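Long-range contacts in TlmII (Streptoalloteichus hindustanus, PDB 4HVM), which takes part in tallysomycin biosynthesis as a member of the nonribosomal peptide synthetase condensation-domain family, and may bind phosphopantetheine: residues 18-23 with 293-298; 146-151 with 280-285. All coordinates share one frame; numbering follows the deposited sequence.

Contact 1. Residues 18-23 with 293-298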
ATOM      1  N   PHE A  18      -4.196  -8.932 -14.191  1.00 26.60           N
ATOM      2  CA  PHE A  18      -5.439  -9.099 -13.440  1.00 26.35           C
ATOM      3  C   PHE A  18      -5.598  -8.106 -12.284  1.00 29.72           C
ATOM      4  O   PHE A  18      -6.718  -7.750 -11.911  1.00 32.11           O
ATOM      5  CB  PHE A  18      -5.567 -10.540 -12.941  1.00 22.19           C
ATOM      6  CG  PHE A  18      -4.703 -10.856 -11.754  1.00 16.96           C
ATOM      7  CD1 PHE A  18      -3.333 -11.025 -11.887  1.00 18.87           C
ATOM      8  CD2 PHE A  18      -5.272 -11.002 -10.502  1.00 15.78           C
ATOM      9  CE1 PHE A  18      -2.548 -11.325 -10.779  1.00 16.57           C
ATOM     10  CE2 PHE A  18      -4.499 -11.301  -9.398  1.00 13.98           C
ATOM     11  CZ  PHE A  18      -3.135 -11.462  -9.534  1.00 10.39           C
ATOM     12  N   LEU A  19      -4.480  -7.663 -11.720  1.00 20.72           N
ATOM     13  CA  LEU A  19      -4.508  -6.661 -10.658  1.00 16.27           C
ATOM     14  C   LEU A  19      -4.728  -5.271 -11.238  1.00 22.34           C
ATOM     15  O   LEU A  19      -5.322  -4.406 -10.593  1.00 23.95           O
ATOM     16  CB  LEU A  19      -3.213  -6.695  -9.843  1.00 13.98           C
ATOM     17  CG  LEU A  19      -3.033  -7.916  -8.935  1.00 18.45           C
ATOM     18  CD1 LEU A  19      -1.683  -7.883  -8.239  1.00 15.16           C
ATOM     19  CD2 LEU A  19      -4.169  -8.023  -7.920  1.00  8.48           C
ATOM     20  N   GLN A  20      -4.239  -5.061 -12.457  1.00 25.06           N
ATOM     21  CA  GLN A  20      -4.466  -3.810 -13.170  1.00 25.92           C
ATOM     22  C   GLN A  20      -5.919  -3.709 -13.619  1.00 22.90           C
ATOM     23  O   GLN A  20      -6.550  -2.664 -13.474  1.00 25.85           O
ATOM     24  CB  GLN A  20      -3.533  -3.698 -14.376  1.00 15.62           C
ATOM     25  CG  GLN A  20      -2.085  -3.448 -14.009  1.00 14.54           C
ATOM     26  CD  GLN A  20      -1.179  -3.443 -15.215  1.00 17.87           C
ATOM     27  OE1 GLN A  20      -1.350  -4.240 -16.137  1.00 19.28           O
ATOM     28  NE2 GLN A  20      -0.207  -2.540 -15.221  1.00 15.60           N
ATOM     29  N   ARG A  21      -6.440  -4.804 -14.165  1.00 23.85           N
ATOM     30  CA  ARG A  21      -7.846  -4.882 -14.550  1.00 18.47           C
ATOM     31  C   ARG A  21      -8.756  -4.653 -13.346  1.00 29.63           C
ATOM     32  O   ARG A  21      -9.747  -3.927 -13.433  1.00 31.50           O
ATOM     33  CB  ARG A  21      -8.152  -6.243 -15.183  1.00 19.38           C
ATOM     34  CG  ARG A  21      -8.150  -6.245 -16.708  1.00 25.93           C
ATOM     35  CD  ARG A  21      -8.416  -7.636 -17.284  1.00 28.25           C
ATOM     36  NE  ARG A  21      -7.197  -8.440 -17.366  1.00 43.99           N
ATOM     37  CZ  ARG A  21      -6.978  -9.560 -16.681  1.00 52.26           C
ATOM     38  NH1 ARG A  21      -7.903 -10.032 -15.856  1.00 53.82           N
ATOM     39  NH2 ARG A  21      -5.834 -10.215 -16.829  1.00 52.99           N
ATOM     40  N   GLY A  22      -8.407  -5.275 -12.224  1.00 24.56           N
ATOM     41  CA  GLY A  22      -9.192  -5.165 -11.009  1.00 23.60           C
ATOM     42  C   GLY A  22      -9.252  -3.761 -10.440  1.00 25.81           C
ATOM     43  O   GLY A  22     -10.333  -3.260 -10.133  1.00 26.81           O
ATOM     44  N   ALA A  23      -8.094  -3.125 -10.297  1.00 23.12           N
ATOM     45  CA  ALA A  23      -8.026  -1.769  -9.763  1.00 24.92           C
ATOM     46  C   ALA A  23      -8.725  -0.772 -10.682  1.00 28.00           C
ATOM     47  O   ALA A  23      -9.314   0.206 -10.222  1.00 28.54           O
ATOM     48  CB  ALA A  23      -6.581  -1.362  -9.547  1.00 28.79           C
ATOM     49  N   VAL A 293       9.506  -5.299 -10.694  1.00 29.11           N
ATOM     50  CA  VAL A 293       8.948  -3.964 -10.522  1.00 27.49           C
ATOM     51  C   VAL A 293       7.594  -3.914 -11.212  1.00 22.22           C
ATOM     52  O   VAL A 293       7.508  -4.069 -12.430  1.00 28.68           O
ATOM     53  CB  VAL A 293       9.867  -2.873 -11.123  1.00 31.61           C
ATOM     54  CG1 VAL A 293       9.160  -1.526 -11.164  1.00 19.82           C
ATOM     55  CG2 VAL A 293      11.154  -2.766 -10.330  1.00 20.61           C
ATOM     56  N   GLY A 294       6.539  -3.711 -10.428  1.00 19.05           N
ATOM     57  CA  GLY A 294       5.190  -3.654 -10.958  1.00 16.63           C
ATOM     58  C   GLY A 294       4.112  -3.940  -9.931  1.00 15.21           C
ATOM     59  O   GLY A 294       4.405  -4.161  -8.754  1.00 33.25           O
ATOM     60  N   PRO A 295       2.847  -3.940 -10.374  1.00 15.07           N
ATOM     61  CA  PRO A 295       1.705  -4.218  -9.498  1.00 13.95           C
ATOM     62  C   PRO A 295       1.561  -5.704  -9.179  1.00 22.39           C
ATOM     63  O   PRO A 295       1.017  -6.460  -9.985  1.00 26.59           O
ATOM     64  CB  PRO A 295       0.510  -3.738 -10.323  1.00 14.42           C
ATOM     65  CG  PRO A 295       0.948  -3.893 -11.739  1.00 21.44           C
ATOM     66  CD  PRO A 295       2.427  -3.623 -11.752  1.00 20.14           C
ATOM     67  N   LEU A 296       2.035  -6.108  -8.005  1.00 19.62           N
ATOM     68  CA  LEU A 296       1.936  -7.494  -7.567  1.00 18.88           C
ATOM     69  C   LEU A 296       1.458  -7.589  -6.116  1.00 19.71           C
ATOM     70  O   LEU A 296       1.700  -8.584  -5.432  1.00 26.36           O
ATOM     71  CB  LEU A 296       3.280  -8.205  -7.746  1.00 12.86           C
ATOM     72  CG  LEU A 296       3.682  -8.487  -9.196  1.00 17.10           C
ATOM     73  CD1 LEU A 296       5.039  -9.158  -9.250  1.00 22.40           C
ATOM     74  CD2 LEU A 296       2.635  -9.342  -9.896  1.00 14.32           C
ATOM     75  N   THR A 297       0.780  -6.544  -5.654  1.00 12.72           N
ATOM     76  CA  THR A 297       0.243  -6.519  -4.302  1.00 18.98           C
ATOM     77  C   THR A 297      -1.278  -6.521  -4.359  1.00 17.96           C
ATOM     78  O   THR A 297      -1.881  -5.750  -5.106  1.00 22.18           O
ATOM     79  CB  THR A 297       0.721  -5.281  -3.521  1.00 21.81           C
ATOM     80  OG1 THR A 297       2.153  -5.256  -3.487  1.00 23.51           O
ATOM     81  CG2 THR A 297       0.181  -5.309  -2.100  1.00 13.35           C
ATOM     82  N   ASP A 298      -1.893  -7.398  -3.574  1.00  9.28           N
ATOM     83  CA  ASP A 298      -3.343  -7.519  -3.553  1.00  9.27           C
ATOM     84  C   ASP A 298      -3.864  -7.547  -2.121  1.00 24.56           C
ATOM     85  O   ASP A 298      -3.114  -7.814  -1.184  1.00 27.58           O
ATOM     86  CB  ASP A 298      -3.774  -8.783  -4.294  1.00 15.52           C
ATOM     87  CG  ASP A 298      -5.250  -8.786  -4.635  1.00 26.59           C
ATOM     88  OD1 ASP A 298      -5.848  -7.694  -4.764  1.00 30.36           O
ATOM     89  OD2 ASP A 298      -5.808  -9.890  -4.786  1.00 30.93           O
TER
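Leu19 carries this contact, and its two methyl groups split the work. CD1 lies against the backbone of residues 295-297, 3.5 Å from Pro295 O and 3.7 Å from Leu296 CA, with Thr297 O also near. The Leu19 and Asp298 side chains cross obliquely, and Leu19 CD2 meets the carboxylate carbon, Asp298 CG, at 3.5 Å. Beside it, Gln20 uses aliphatic carbon: Gln20 CG comes within 3.8 Å of Pro295 CG, the ring and the amide chain crossing at a slant. No hydrogen bond links the segments; the 257 Å² buried between them is van der Waals packing. The nearest backbone approach is Leu19 CA to Pro295 CA, 6.8 Å, and both of these side chains leave their backbones toward the other segment.

Torsions put these groups in place. Leu19 holds CG anti to its carbonyl carbon (chi1 -71°), and on the helix's own side Leu19 CG sits 3.6 Å above one face of the Phe18 ring, toward its rim. Asp298 turns CG anti to its backbone N (chi1 -165°), which brings the carboxylate to Leu19, while its OD2 accepts from Tyr335 N and is hydrogen-bonded to Tyr332 OH. Gln20 is pinned by its amide: NE2 donates to Met143 O and OE1 accepts from Ser17 N. An alanine at Leu19 would remove CG and both methyls, and would probably loosen the packing against the Pro295-Thr297 backbone, the Asp298 side chain and the Phe18 ring.

The contact sets the start of helix 18-27 against the connection that leads into edge strand 297-305. Phe173 from a loop also touches Pro295, Phe18 reaches Leu283 of helix 283-286, and Asp298 pairs through its backbone with Val281 of strand 274-282.

Contact 2. Residues 146-151 with 280-285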
ATOM      1  N   ASP A 146       3.437  -0.782  -6.983  1.00 12.74           N
ATOM      2  CA  ASP A 146       2.872  -1.009  -5.660  1.00 18.23           C
ATOM      3  C   ASP A 146       3.818  -0.465  -4.589  1.00 25.65           C
ATOM      4  O   ASP A 146       4.806   0.198  -4.911  1.00 19.08           O
ATOM      5  CB  ASP A 146       2.559  -2.493  -5.430  1.00 25.68           C
ATOM      6  CG  ASP A 146       3.746  -3.404  -5.704  1.00 30.57           C
ATOM      7  OD1 ASP A 146       4.890  -2.912  -5.795  1.00 26.63           O
ATOM      8  OD2 ASP A 146       3.527  -4.629  -5.820  1.00 34.77           O
ATOM      9  N   ALA A 147       3.516  -0.747  -3.326  1.00 27.29           N
ATOM     10  CA  ALA A 147       4.296  -0.226  -2.205  1.00 21.28           C
ATOM     11  C   ALA A 147       5.788  -0.542  -2.300  1.00 20.26           C
ATOM     12  O   ALA A 147       6.631   0.334  -2.100  1.00 23.60           O
ATOM     13  CB  ALA A 147       3.726  -0.741  -0.886  1.00 26.60           C
ATOM     14  N   ARG A 148       6.102  -1.795  -2.611  1.00 22.25           N
ATOM     15  CA  ARG A 148       7.485  -2.248  -2.685  1.00 21.11           C
ATOM     16  C   ARG A 148       8.205  -1.695  -3.911  1.00 26.52           C
ATOM     17  O   ARG A 148       9.378  -1.326  -3.834  1.00 32.50           O
ATOM     18  CB  ARG A 148       7.545  -3.778  -2.680  1.00 18.24           C
ATOM     19  CG  ARG A 148       8.954  -4.354  -2.726  1.00 24.79           C
ATOM     20  CD  ARG A 148       8.932  -5.868  -2.597  1.00 32.78           C
ATOM     21  NE  ARG A 148      10.272  -6.450  -2.630  1.00 46.50           N
ATOM     22  CZ  ARG A 148      10.528  -7.744  -2.465  1.00 59.55           C
ATOM     23  NH1 ARG A 148       9.535  -8.597  -2.252  1.00 55.97           N
ATOM     24  NH2 ARG A 148      11.778  -8.185  -2.510  1.00 67.58           N
ATOM     25  N   SER A 149       7.501  -1.636  -5.038  1.00 23.50           N
ATOM     26  CA  SER A 149       8.103  -1.206  -6.301  1.00 16.91           C
ATOM     27  C   SER A 149       8.565   0.248  -6.278  1.00 17.57           C
ATOM     28  O   SER A 149       9.512   0.612  -6.979  1.00 19.88           O
ATOM     29  CB  SER A 149       7.133  -1.429  -7.465  1.00 17.46           C
ATOM     30  OG  SER A 149       6.876  -2.814  -7.654  1.00 23.02           O
ATOM     31  N   ARG A 150       7.902   1.076  -5.475  1.00 16.60           N
ATOM     32  CA  ARG A 150       8.269   2.484  -5.370  1.00 14.75           C
ATOM     33  C   ARG A 150       9.687   2.639  -4.835  1.00 21.54           C
ATOM     34  O   ARG A 150      10.466   3.442  -5.344  1.00 32.03           O
ATOM     35  CB  ARG A 150       7.284   3.248  -4.483  1.00 16.26           C
ATOM     36  CG  ARG A 150       5.845   3.214  -4.966  1.00 11.93           C
ATOM     37  CD  ARG A 150       4.979   4.177  -4.164  1.00  9.42           C
ATOM     38  NE  ARG A 150       3.591   3.731  -4.091  1.00 24.33           N
ATOM     39  CZ  ARG A 150       3.047   3.151  -3.026  1.00 21.21           C
ATOM     40  NH1 ARG A 150       3.767   2.958  -1.930  1.00 14.01           N
ATOM     41  NH2 ARG A 150       1.776   2.774  -3.056  1.00 24.82           N
ATOM     42  N   TYR A 151      10.022   1.862  -3.813  1.00 18.80           N
ATOM     43  CA  TYR A 151      11.358   1.915  -3.235  1.00 17.23           C
ATOM     44  C   TYR A 151      12.381   1.159  -4.084  1.00 20.80           C
ATOM     45  O   TYR A 151      13.576   1.452  -4.036  1.00 22.19           O
ATOM     46  CB  TYR A 151      11.342   1.383  -1.805  1.00 12.50           C
ATOM     47  CG  TYR A 151      10.746   2.351  -0.814  1.00 23.23           C
ATOM     48  CD1 TYR A 151      11.368   3.561  -0.548  1.00 16.36           C
ATOM     49  CD2 TYR A 151       9.571   2.057  -0.137  1.00 11.46           C
ATOM     50  CE1 TYR A 151      10.836   4.453   0.356  1.00 18.51           C
ATOM     51  CE2 TYR A 151       9.030   2.946   0.774  1.00 23.17           C
ATOM     52  CZ  TYR A 151       9.668   4.142   1.017  1.00 21.08           C
ATOM     53  OH  TYR A 151       9.138   5.031   1.921  1.00 23.62           O
ATOM     54  N   GLU A 280      -3.068  -6.040   2.967  1.00 24.34           N
ATOM     55  CA  GLU A 280      -2.418  -6.321   1.692  1.00 26.08           C
ATOM     56  C   GLU A 280      -1.479  -7.521   1.776  1.00 26.44           C
ATOM     57  O   GLU A 280      -1.030  -7.901   2.857  1.00 30.10           O
ATOM     58  CB  GLU A 280      -1.659  -5.093   1.182  1.00 27.64           C
ATOM     59  CG  GLU A 280      -2.559  -3.976   0.685  1.00 37.31           C
ATOM     60  CD  GLU A 280      -2.581  -2.786   1.620  1.00 54.77           C
ATOM     61  OE1 GLU A 280      -1.489  -2.328   2.021  1.00 63.43           O
ATOM     62  OE2 GLU A 280      -3.689  -2.312   1.950  1.00 61.80           O
ATOM     63  N   VAL A 281      -1.201  -8.117   0.622  1.00 19.46           N
ATOM     64  CA  VAL A 281      -0.272  -9.233   0.521  1.00  9.91           C
ATOM     65  C   VAL A 281       0.601  -9.058  -0.715  1.00 16.26           C
ATOM     66  O   VAL A 281       0.088  -8.822  -1.806  1.00 15.97           O
ATOM     67  CB  VAL A 281      -1.019 -10.578   0.430  1.00 16.15           C
ATOM     68  CG1 VAL A 281      -0.099 -11.674  -0.084  1.00 16.05           C
ATOM     69  CG2 VAL A 281      -1.595 -10.954   1.782  1.00 22.85           C
ATOM     70  N   ASP A 282       1.915  -9.155  -0.540  1.00 24.68           N
ATOM     71  CA  ASP A 282       2.844  -9.064  -1.658  1.00 22.02           C
ATOM     72  C   ASP A 282       2.986 -10.445  -2.280  1.00 22.03           C
ATOM     73  O   ASP A 282       3.461 -11.378  -1.632  1.00 29.02           O
ATOM     74  CB  ASP A 282       4.209  -8.552  -1.191  1.00 34.28           C
ATOM     75  CG  ASP A 282       5.098  -8.119  -2.343  1.00 40.87           C
ATOM     76  OD1 ASP A 282       4.818  -8.514  -3.495  1.00 45.47           O
ATOM     77  OD2 ASP A 282       6.077  -7.382  -2.099  1.00 39.45           O
ATOM     78  N   LEU A 283       2.576 -10.571  -3.538  1.00 22.46           N
ATOM     79  CA  LEU A 283       2.595 -11.861  -4.221  1.00 25.51           C
ATOM     80  C   LEU A 283       4.005 -12.321  -4.596  1.00 32.95           C
ATOM     81  O   LEU A 283       4.202 -13.471  -4.985  1.00 43.79           O
ATOM     82  CB  LEU A 283       1.692 -11.834  -5.457  1.00 19.68           C
ATOM     83  CG  LEU A 283       0.216 -11.527  -5.193  1.00 15.11           C
ATOM     84  CD1 LEU A 283      -0.590 -11.553  -6.483  1.00 11.15           C
ATOM     85  CD2 LEU A 283      -0.363 -12.498  -4.174  1.00 12.63           C
ATOM     86  N   ARG A 284       4.975 -11.419  -4.483  1.00 30.11           N
ATOM     87  CA  ARG A 284       6.370 -11.752  -4.748  1.00 28.98           C
ATOM     88  C   ARG A 284       6.883 -12.759  -3.725  1.00 32.33           C
ATOM     89  O   ARG A 284       7.512 -13.755  -4.079  1.00 37.06           O
ATOM     90  CB  ARG A 284       7.242 -10.495  -4.705  1.00 31.87           C
ATOM     91  CG  ARG A 284       6.942  -9.461  -5.780  1.00 25.98           C
ATOM     92  CD  ARG A 284       7.763  -8.199  -5.556  1.00 13.97           C
ATOM     93  NE  ARG A 284       7.452  -7.162  -6.534  1.00 14.36           N
ATOM     94  CZ  ARG A 284       6.425  -6.326  -6.432  1.00 25.09           C
ATOM     95  NH1 ARG A 284       5.602  -6.406  -5.395  1.00 21.03           N
ATOM     96  NH2 ARG A 284       6.217  -5.412  -7.370  1.00 31.62           N
ATOM     97  N   ASP A 285       6.612 -12.490  -2.452  1.00 33.81           N
ATOM     98  CA  ASP A 285       7.080 -13.346  -1.371  1.00 41.12           C
ATOM     99  C   ASP A 285       6.238 -14.612  -1.274  1.00 38.17           C
ATOM    100  O   ASP A 285       6.762 -15.706  -1.063  1.00 46.90           O
ATOM    101  CB  ASP A 285       7.034 -12.594  -0.040  1.00 46.82           C
ATOM    102  CG  ASP A 285       7.893 -11.344  -0.046  1.00 57.57           C
ATOM    103  OD1 ASP A 285       8.960 -11.364  -0.699  1.00 57.78           O
ATOM    104  OD2 ASP A 285       7.505 -10.345   0.599  1.00 64.84           O
TER
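Salt bridges dominate. Asp146 and Arg284 meet tip to tip, the carboxylate and guanidinium planes 60° apart. Arg284 NH1 donates to the syn lone pair of Asp146 OD2 at 2.8 Å, almost in its own guanidinium plane, whereas the bonds from NH2 to both carboxylate oxygens are weak. NH1 also reaches back to Asp282 OD1 at 2.9 Å, so one nitrogen lies between two acids whose like charges it would probably offset. Nearer solvent, Arg148 NH1 bridges to Asp285 OD1 at 3.2 Å, approaching from above that carboxylate, and has a long salt bridge to Asp282 OD2.

Capping bonds fix both acids. Asp146, its CG in the crowded position between backbone N and carbonyl carbon (chi1 53°), N-caps helix 147-161 by accepting from Ser149 N at 3.0 Å; Asp282 N-caps helix 283-286 through Arg284 N, whose bond to OD1 is fairly straight (164°). In sequence, Asp146 aligns with the Asp of the condensation-domain HHxxxDG motif, which reads HQMLLDA here, and its pairing with Arg284 is consistent with the structural Asp-Arg salt bridge seen in that family. Asp146 OD2 additionally accepts from Leu296 N and is hydrogen-bonded to Thr297 OG1, while Arg284 NE donates to Val292 O.

Packing joins the aliphatic parts. The fully extended Arg148 chain runs outward from its helix with CB over one face of the Arg284 guanidinium, and Arg148 CD comes 3.9 Å from Arg284 CD. A separate, polar approach puts the same Arg148 CD, a carbon next to the charged guanidinium, 3.3 Å from the carboxylate oxygen Asp282 OD2.

In the fold
The four segments come in the order 18-23, 146-151, 280-285, 293-298, so contact 2 is nested within the loop that contact 1 closes. Their centres lie about 10 Å apart, and they share the six-stranded sheet through its neighbouring strands 274-282 and 297-305. They also touch directly, Gly294 O of contact 1 taking a weak hydrogen bond from Arg284 NH2 of contact 2. Contact 1 sets the residues leading into strand 297-305 against helix 18-27, and contact 2 sets helix 283-286 and the end of strand 274-282 against the start of helix 147-161. As in condensation domains generally, where two acyltransferase-like halves are joined, both contacts tie the N-terminal half to the C-terminal one, beside the HHxxxDG-like segment.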